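Local coordinates for angiopoietin-related protein 4 (Homo sapiens, PDB 6U1U) that inactivates lipoprotein lipase and so regulates triglyceride clearance from the blood, this chain being its C-terminal fibrinogen-like domain, crystallised with palmitic acid, at residues A[91-97]-A[204-210]; A[12-18]-A[29-34]. One frame throughout, in Å; residues are numbered along the deposited sequence.

Interaction 1: A[91-97]-A[204-210]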
loop_
_atom_site.group_PDB
_atom_site.type_symbol
_atom_site.label_atom_id
_atom_site.label_comp_id
_atom_site.label_asym_id
_atom_site.label_seq_id
_atom_site.Cartn_x
_atom_site.Cartn_y
_atom_site.Cartn_z
ATOM N N VAL A 91 5.604 -0.483 6.110
ATOM C CA VAL A 91 4.262 -0.998 6.319
ATOM C C VAL A 91 4.070 -1.052 7.823
ATOM O O VAL A 91 4.856 -1.706 8.515
ATOM C CB VAL A 91 4.081 -2.385 5.689
ATOM C CG1 VAL A 91 2.706 -2.962 6.069
ATOM C CG2 VAL A 91 4.218 -2.300 4.146
ATOM N N GLN A 92 3.070 -0.340 8.336
ATOM C CA GLN A 92 2.868 -0.243 9.781
ATOM C C GLN A 92 1.483 -0.755 10.118
ATOM O O GLN A 92 0.494 -0.316 9.514
ATOM C CB GLN A 92 3.073 1.184 10.260
ATOM C CG GLN A 92 4.437 1.674 9.719
ATOM C CD GLN A 92 4.933 3.019 10.204
ATOM O OE1 GLN A 92 4.161 3.906 10.590
ATOM N NE2 GLN A 92 6.257 3.192 10.132
ATOM N N LEU A 93 1.419 -1.689 11.076
ATOM C CA LEU A 93 0.196 -2.409 11.404
ATOM C C LEU A 93 -0.103 -2.269 12.888
ATOM O O LEU A 93 0.811 -2.233 13.711
ATOM C CB LEU A 93 0.314 -3.911 11.066
ATOM C CG LEU A 93 0.961 -4.269 9.715
ATOM C CD1 LEU A 93 1.245 -5.783 9.583
ATOM C CD2 LEU A 93 0.055 -3.794 8.555
ATOM N N ARG A 94 -1.402 -2.200 13.232
ATOM C CA ARG A 94 -1.806 -2.078 14.632
ATOM C C ARG A 94 -2.924 -3.072 14.905
ATOM O O ARG A 94 -3.852 -3.209 14.092
ATOM C CB ARG A 94 -2.267 -0.643 14.969
ATOM C CG ARG A 94 -2.587 -0.428 16.459
ATOM C CD ARG A 94 -3.245 0.930 16.692
ATOM N NE ARG A 94 -2.484 2.033 16.094
ATOM C CZ ARG A 94 -3.018 3.183 15.678
ATOM N NH1 ARG A 94 -4.335 3.392 15.787
ATOM N NH2 ARG A 94 -2.235 4.132 15.150
ATOM N N ASP A 95 -2.841 -3.783 16.035
ATOM C CA ASP A 95 -3.900 -4.733 16.322
ATOM C C ASP A 95 -4.823 -4.118 17.361
ATOM O O ASP A 95 -4.671 -2.959 17.754
ATOM C CB ASP A 95 -3.347 -6.112 16.743
ATOM C CG ASP A 95 -2.648 -6.099 18.104
ATOM O OD1 ASP A 95 -2.864 -5.165 18.901
ATOM O OD2 ASP A 95 -1.868 -7.039 18.356
ATOM N N TRP A 96 -5.810 -4.898 17.783
ATOM C CA TRP A 96 -6.844 -4.337 18.642
ATOM C C TRP A 96 -6.443 -4.308 20.105
ATOM O O TRP A 96 -7.191 -3.766 20.930
ATOM C CB TRP A 96 -8.133 -5.114 18.455
ATOM C CG TRP A 96 -8.802 -4.741 17.152
ATOM C CD1 TRP A 96 -8.628 -5.362 15.957
ATOM C CD2 TRP A 96 -9.715 -3.665 16.923
ATOM N NE1 TRP A 96 -9.377 -4.735 14.996
ATOM C CE2 TRP A 96 -10.058 -3.697 15.560
ATOM C CE3 TRP A 96 -10.273 -2.670 17.736
ATOM C CZ2 TRP A 96 -10.949 -2.788 14.989
ATOM C CZ3 TRP A 96 -11.166 -1.762 17.168
ATOM C CH2 TRP A 96 -11.493 -1.824 15.806
ATOM N N ASP A 97 -5.268 -4.818 20.430
ATOM C CA ASP A 97 -4.698 -4.622 21.750
ATOM C C ASP A 97 -3.658 -3.509 21.780
ATOM O O ASP A 97 -2.931 -3.377 22.771
ATOM C CB ASP A 97 -4.087 -5.921 22.236
ATOM C CG ASP A 97 -5.136 -6.932 22.598
ATOM O OD1 ASP A 97 -6.109 -6.534 23.269
ATOM O OD2 ASP A 97 -4.986 -8.108 22.201
ATOM N N TYR A 204 -7.407 -12.194 10.913
ATOM C CA TYR A 204 -7.428 -11.177 11.952
ATOM C C TYR A 204 -7.678 -9.811 11.310
ATOM O O TYR A 204 -6.875 -9.383 10.473
ATOM C CB TYR A 204 -6.104 -11.165 12.710
ATOM C CG TYR A 204 -6.147 -10.253 13.911
ATOM C CD1 TYR A 204 -6.513 -10.737 15.168
ATOM C CD2 TYR A 204 -5.846 -8.897 13.801
ATOM C CE1 TYR A 204 -6.572 -9.901 16.257
ATOM C CE2 TYR A 204 -5.901 -8.058 14.882
ATOM C CZ TYR A 204 -6.272 -8.557 16.113
ATOM O OH TYR A 204 -6.319 -7.696 17.188
ATOM N N PRO A 205 -8.741 -9.091 11.677
ATOM C CA PRO A 205 -8.984 -7.754 11.092
ATOM C C PRO A 205 -8.176 -6.695 11.831
ATOM O O PRO A 205 -8.377 -6.453 13.024
ATOM C CB PRO A 205 -10.494 -7.553 11.281
ATOM C CG PRO A 205 -10.786 -8.264 12.575
ATOM C CD PRO A 205 -9.805 -9.471 12.623
ATOM N N LEU A 206 -7.276 -6.029 11.113
ATOM C CA LEU A 206 -6.393 -5.076 11.767
ATOM C C LEU A 206 -7.128 -3.797 12.142
ATOM O O LEU A 206 -8.123 -3.408 11.516
ATOM C CB LEU A 206 -5.209 -4.749 10.860
ATOM C CG LEU A 206 -4.314 -5.969 10.644
ATOM C CD1 LEU A 206 -3.387 -5.785 9.463
ATOM C CD2 LEU A 206 -3.482 -6.240 11.928
ATOM N N GLN A 207 -6.633 -3.144 13.189
ATOM C CA GLN A 207 -7.278 -1.929 13.665
ATOM C C GLN A 207 -6.824 -0.698 12.890
ATOM O O GLN A 207 -7.607 0.243 12.722
ATOM C CB GLN A 207 -7.005 -1.744 15.164
ATOM C CG GLN A 207 -7.795 -0.589 15.788
ATOM C CD GLN A 207 -7.253 -0.120 17.131
ATOM O OE1 GLN A 207 -6.700 -0.903 17.911
ATOM N NE2 GLN A 207 -7.441 1.159 17.424
ATOM N N ALA A 208 -5.565 -0.669 12.443
ATOM C CA ALA A 208 -5.035 0.512 11.765
ATOM C C ALA A 208 -3.853 0.087 10.905
ATOM O O ALA A 208 -3.170 -0.896 11.209
ATOM C CB ALA A 208 -4.613 1.615 12.750
ATOM N N THR A 209 -3.653 0.808 9.793
ATOM C CA THR A 209 -2.542 0.543 8.891
ATOM C C THR A 209 -1.986 1.876 8.415
ATOM O O THR A 209 -2.728 2.852 8.268
ATOM C CB THR A 209 -2.961 -0.300 7.644
ATOM O OG1 THR A 209 -3.892 0.448 6.830
ATOM C CG2 THR A 209 -3.648 -1.605 8.050
ATOM N N THR A 210 -0.679 1.905 8.138
ATOM C CA THR A 210 -0.071 3.026 7.431
ATOM C C THR A 210 0.967 2.461 6.488
ATOM O O THR A 210 1.742 1.580 6.885
ATOM C CB THR A 210 0.648 4.006 8.380
ATOM O OG1 THR A 210 -0.205 4.326 9.483
ATOM C CG2 THR A 210 0.980 5.304 7.646
HETATM O O HOH W 1 -6.809 -8.645 19.539
#
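Strand 91-94 and strand 208-210 run antiparallel at 170°, their axes 4.8 Å apart at closest approach, as neighbours in the central sheet of the fibrinogen C-terminal domain. Gln-92 and Thr-210 form a hydrogen-bonded pair, with Gln-92 N to Thr-210 O at 2.7 Å; Leu-93 and Thr-209 form the non-hydrogen-bonded pair that follows. At Arg-94 the register is broken by a classic beta bulge: Gln-207 and Ala-208 both face it, and Arg-94 O takes Gln-207 N at 2.9 Å and, weakly, Ala-208 N. The side chain of Arg-94 leaves with CG anti to its N (chi1 -175°), then bends at chi3, which lays one guanidinium face on Ala-208 CB, off-centre. On the other face of the sheet Leu-93 CD2 meets Leu-206 CD1 at 4.1 Å, and Trp-199 of helix 197-200 packs on both leucines. Past the strand ends the contact becomes aromatic. The indole of Trp-96 lies over the aliphatic part of Gln-207, whose CG sits 3.6 Å from the centroid of the six-membered ring, almost on the ring normal, in a CH-pi contact. At the indole edge, NE1 makes a weak, bent bond to Pro-205 O. The Tyr-204 ring meets the five-membered ring of Trp-96 obliquely, planes at 55°. Asp-95 OD1 accepts from Asp-97 N in an Asx turn, while OD2 forms a salt bridge with Arg-200. Tyr-204 OH accepts a nearly straight hydrogen bond from Trp-96 N at 2.9 Å and is joined through a water to Asp-97 OD2.

Interaction 2: A[12-18]-A[29-34]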
loop_
_atom_site.group_PDB
_atom_site.type_symbol
_atom_site.label_atom_id
_atom_site.label_comp_id
_atom_site.label_asym_id
_atom_site.label_seq_id
_atom_site.Cartn_x
_atom_site.Cartn_y
_atom_site.Cartn_z
ATOM N N GLU A 12 12.363 21.019 6.370
ATOM C CA GLU A 12 11.006 20.956 6.902
ATOM C C GLU A 12 10.977 19.872 7.979
ATOM O O GLU A 12 11.419 18.749 7.731
ATOM C CB GLU A 12 10.001 20.622 5.783
ATOM C CG GLU A 12 8.609 20.448 6.353
ATOM C CD GLU A 12 8.154 21.721 7.062
ATOM O OE1 GLU A 12 7.748 21.658 8.261
ATOM O OE2 GLU A 12 8.222 22.794 6.392
ATOM N N ARG A 13 10.488 20.220 9.179
ATOM C CA ARG A 13 10.470 19.315 10.319
ATOM C C ARG A 13 9.102 18.756 10.617
ATOM O O ARG A 13 9.008 17.779 11.368
ATOM C CB ARG A 13 10.888 20.078 11.602
ATOM C CG ARG A 13 12.361 20.535 11.580
ATOM C CD ARG A 13 12.546 21.447 12.832
ATOM N NE ARG A 13 13.919 21.949 12.906
ATOM C CZ ARG A 13 14.909 21.306 13.528
ATOM N NH1 ARG A 13 14.679 20.131 14.100
ATOM N NH2 ARG A 13 16.138 21.829 13.517
ATOM N N GLN A 14 8.042 19.381 10.123
ATOM C CA GLN A 14 6.701 19.054 10.592
ATOM C C GLN A 14 6.068 17.985 9.689
ATOM O O GLN A 14 6.240 18.003 8.463
ATOM C CB GLN A 14 5.790 20.298 10.625
ATOM C CG GLN A 14 4.383 20.008 11.224
ATOM C CD GLN A 14 3.270 20.994 10.757
ATOM O OE1 GLN A 14 3.365 22.186 11.025
ATOM N NE2 GLN A 14 2.216 20.483 10.048
ATOM N N SER A 15 5.407 17.027 10.326
ATOM C CA SER A 15 4.551 16.073 9.627
ATOM C C SER A 15 3.193 16.721 9.351
ATOM O O SER A 15 2.578 17.342 10.232
ATOM C CB SER A 15 4.373 14.800 10.473
ATOM O OG SER A 15 5.637 14.171 10.712
ATOM N N GLY A 16 2.704 16.529 8.131
ATOM C CA GLY A 16 1.448 17.147 7.735
ATOM C C GLY A 16 1.370 17.217 6.217
ATOM O O GLY A 16 2.110 16.537 5.511
ATOM N N LEU A 17 0.490 18.109 5.739
ATOM C CA LEU A 17 0.217 18.217 4.307
ATOM C C LEU A 17 1.097 19.283 3.671
ATOM O O LEU A 17 1.157 20.422 4.170
ATOM C CB LEU A 17 -1.249 18.590 4.099
ATOM C CG LEU A 17 -2.277 17.518 4.441
ATOM C CD1 LEU A 17 -3.698 18.141 4.480
ATOM C CD2 LEU A 17 -2.272 16.479 3.345
ATOM N N PHE A 18 1.769 18.922 2.586
ATOM C CA PHE A 18 2.701 19.790 1.872
ATOM C C PHE A 18 2.568 19.610 0.366
ATOM O O PHE A 18 2.338 18.504 -0.124
ATOM C CB PHE A 18 4.163 19.491 2.227
ATOM C CG PHE A 18 4.489 19.747 3.663
ATOM C CD1 PHE A 18 4.923 21.003 4.067
ATOM C CD2 PHE A 18 4.344 18.744 4.611
ATOM C CE1 PHE A 18 5.232 21.268 5.396
ATOM C CE2 PHE A 18 4.646 19.005 5.966
ATOM C CZ PHE A 18 5.081 20.263 6.358
ATOM N N LEU A 29 -0.846 17.821 -3.253
ATOM C CA LEU A 29 -0.651 17.888 -1.811
ATOM C C LEU A 29 -0.455 16.477 -1.275
ATOM O O LEU A 29 -1.291 15.616 -1.521
ATOM C CB LEU A 29 -1.881 18.557 -1.190
ATOM C CG LEU A 29 -1.799 19.156 0.221
ATOM C CD1 LEU A 29 -0.886 20.407 0.243
ATOM C CD2 LEU A 29 -3.210 19.480 0.708
ATOM N N VAL A 30 0.627 16.245 -0.507
ATOM C CA VAL A 30 0.880 14.920 0.050
ATOM C C VAL A 30 0.991 15.026 1.567
ATOM O O VAL A 30 1.195 16.106 2.129
ATOM C CB VAL A 30 2.165 14.255 -0.497
ATOM C CG1 VAL A 30 1.968 13.866 -1.943
ATOM C CG2 VAL A 30 3.434 15.166 -0.317
ATOM N N ASN A 31 0.854 13.873 2.225
ATOM C CA ASN A 31 1.056 13.775 3.669
ATOM C C ASN A 31 2.494 13.350 3.899
ATOM O O ASN A 31 2.858 12.238 3.525
ATOM C CB ASN A 31 0.139 12.708 4.273
ATOM C CG ASN A 31 -1.329 13.042 4.118
ATOM O OD1 ASN A 31 -1.905 12.925 3.001
ATOM N ND2 ASN A 31 -1.962 13.412 5.231
ATOM N N CYS A 32 3.293 14.188 4.561
ATOM C CA CYS A 32 4.698 13.866 4.817
ATOM C C CYS A 32 4.858 13.493 6.271
ATOM O O CYS A 32 4.220 14.079 7.145
ATOM C CB CYS A 32 5.645 15.045 4.558
ATOM S SG CYS A 32 5.724 15.574 2.840
ATOM N N LYS A 33 5.718 12.511 6.526
ATOM C CA LYS A 33 6.097 12.154 7.882
ATOM C C LYS A 33 7.589 12.401 7.967
ATOM O O LYS A 33 8.367 11.786 7.225
ATOM C CB LYS A 33 5.748 10.692 8.210
ATOM C CG LYS A 33 6.094 10.335 9.661
ATOM C CD LYS A 33 5.843 8.876 9.990
ATOM C CE LYS A 33 6.182 8.631 11.484
ATOM N NZ LYS A 33 5.936 7.234 11.920
ATOM N N MET A 34 8.003 13.330 8.845
ATOM C CA MET A 34 9.414 13.680 8.977
ATOM C C MET A 34 9.988 12.929 10.189
ATOM O O MET A 34 9.459 13.039 11.290
ATOM C CB MET A 34 9.594 15.187 9.147
ATOM C CG MET A 34 8.995 16.016 7.948
ATOM S SD MET A 34 9.409 15.357 6.326
ATOM C CE MET A 34 9.062 16.808 5.290
HETATM O O HOH W 2 7.481 14.742 12.488
#
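Leu-17 and Asn-31 run alongside each other from a non-hydrogen-bonded antiparallel pair, Leu-17 CD2 resting 3.6 Å from Asn-31 OD1. The Asn-31 amide is held beyond the pair by a hydrogen bond from ND2 to Pro-67 O, and Pro-67 also touches Leu-17. Leu-29 meets Leu-17 at about a right angle, its CG 4.0 Å from Leu-17 CB, and sends CD1 over the backbone carbonyl of Phe-18. On the opposite face of the sheet Phe-18 has CG anti to its carbonyl carbon (chi1 -64°), which brings ring atom CD2 to 3.9 Å from Cys-32 SG; the sulfur approaches the ring obliquely and is itself disulfide-bonded to Cys-4. Leu-7 of helix 4-9 packs against both side chains. Farther along, Met-34 crosses Glu-12 roughly perpendicularly, with CE 3.8 Å from Glu-12 CG, while its CG reaches Gln-14 O. Glu-12 curls back at chi2, and OE1 takes Gln-14 N with its anti lone pair, a bond within the segment that leads into strand 16-18. Ser-15 OG then accepts from Met-34 N at 3.1 Å and shares a water with Met-34 O, carrying the pairing beyond strand 16-18. Between these side chains run paired backbone bonds, Gly-16 with Cys-32 and Phe-18 with Val-30; Cys-32 N to Gly-16 O is the shortest at 2.8 Å. The segments thus form part of an antiparallel beta hairpin, pinned by the Cys-4 to Cys-32 disulfide to the N-terminal helix of a fibrinogen-like domain.

Overall arrangement
From the N terminus the chain passes helix 4-9 and reaches interaction 2, which closes a beta hairpin with ten residues between its segments, three of them still strand. Interaction 1 opens only later and closes a far longer loop, 106 residues between 97 and 204, so the two are in series and neither nest nor cross. Both belong to one curled antiparallel sheet. Strand 28-35 pairs with strand 38-46, which pairs with strand 208-215, and that strand pairs with strand 87-94, linking the N-terminal hairpin to the C-terminal strand. The centres are about 22 Å apart, yet Lys-33 of interaction 2 packs near Gln-92 of interaction 1. Palmitic acid lies beside Val-91, at interaction 1.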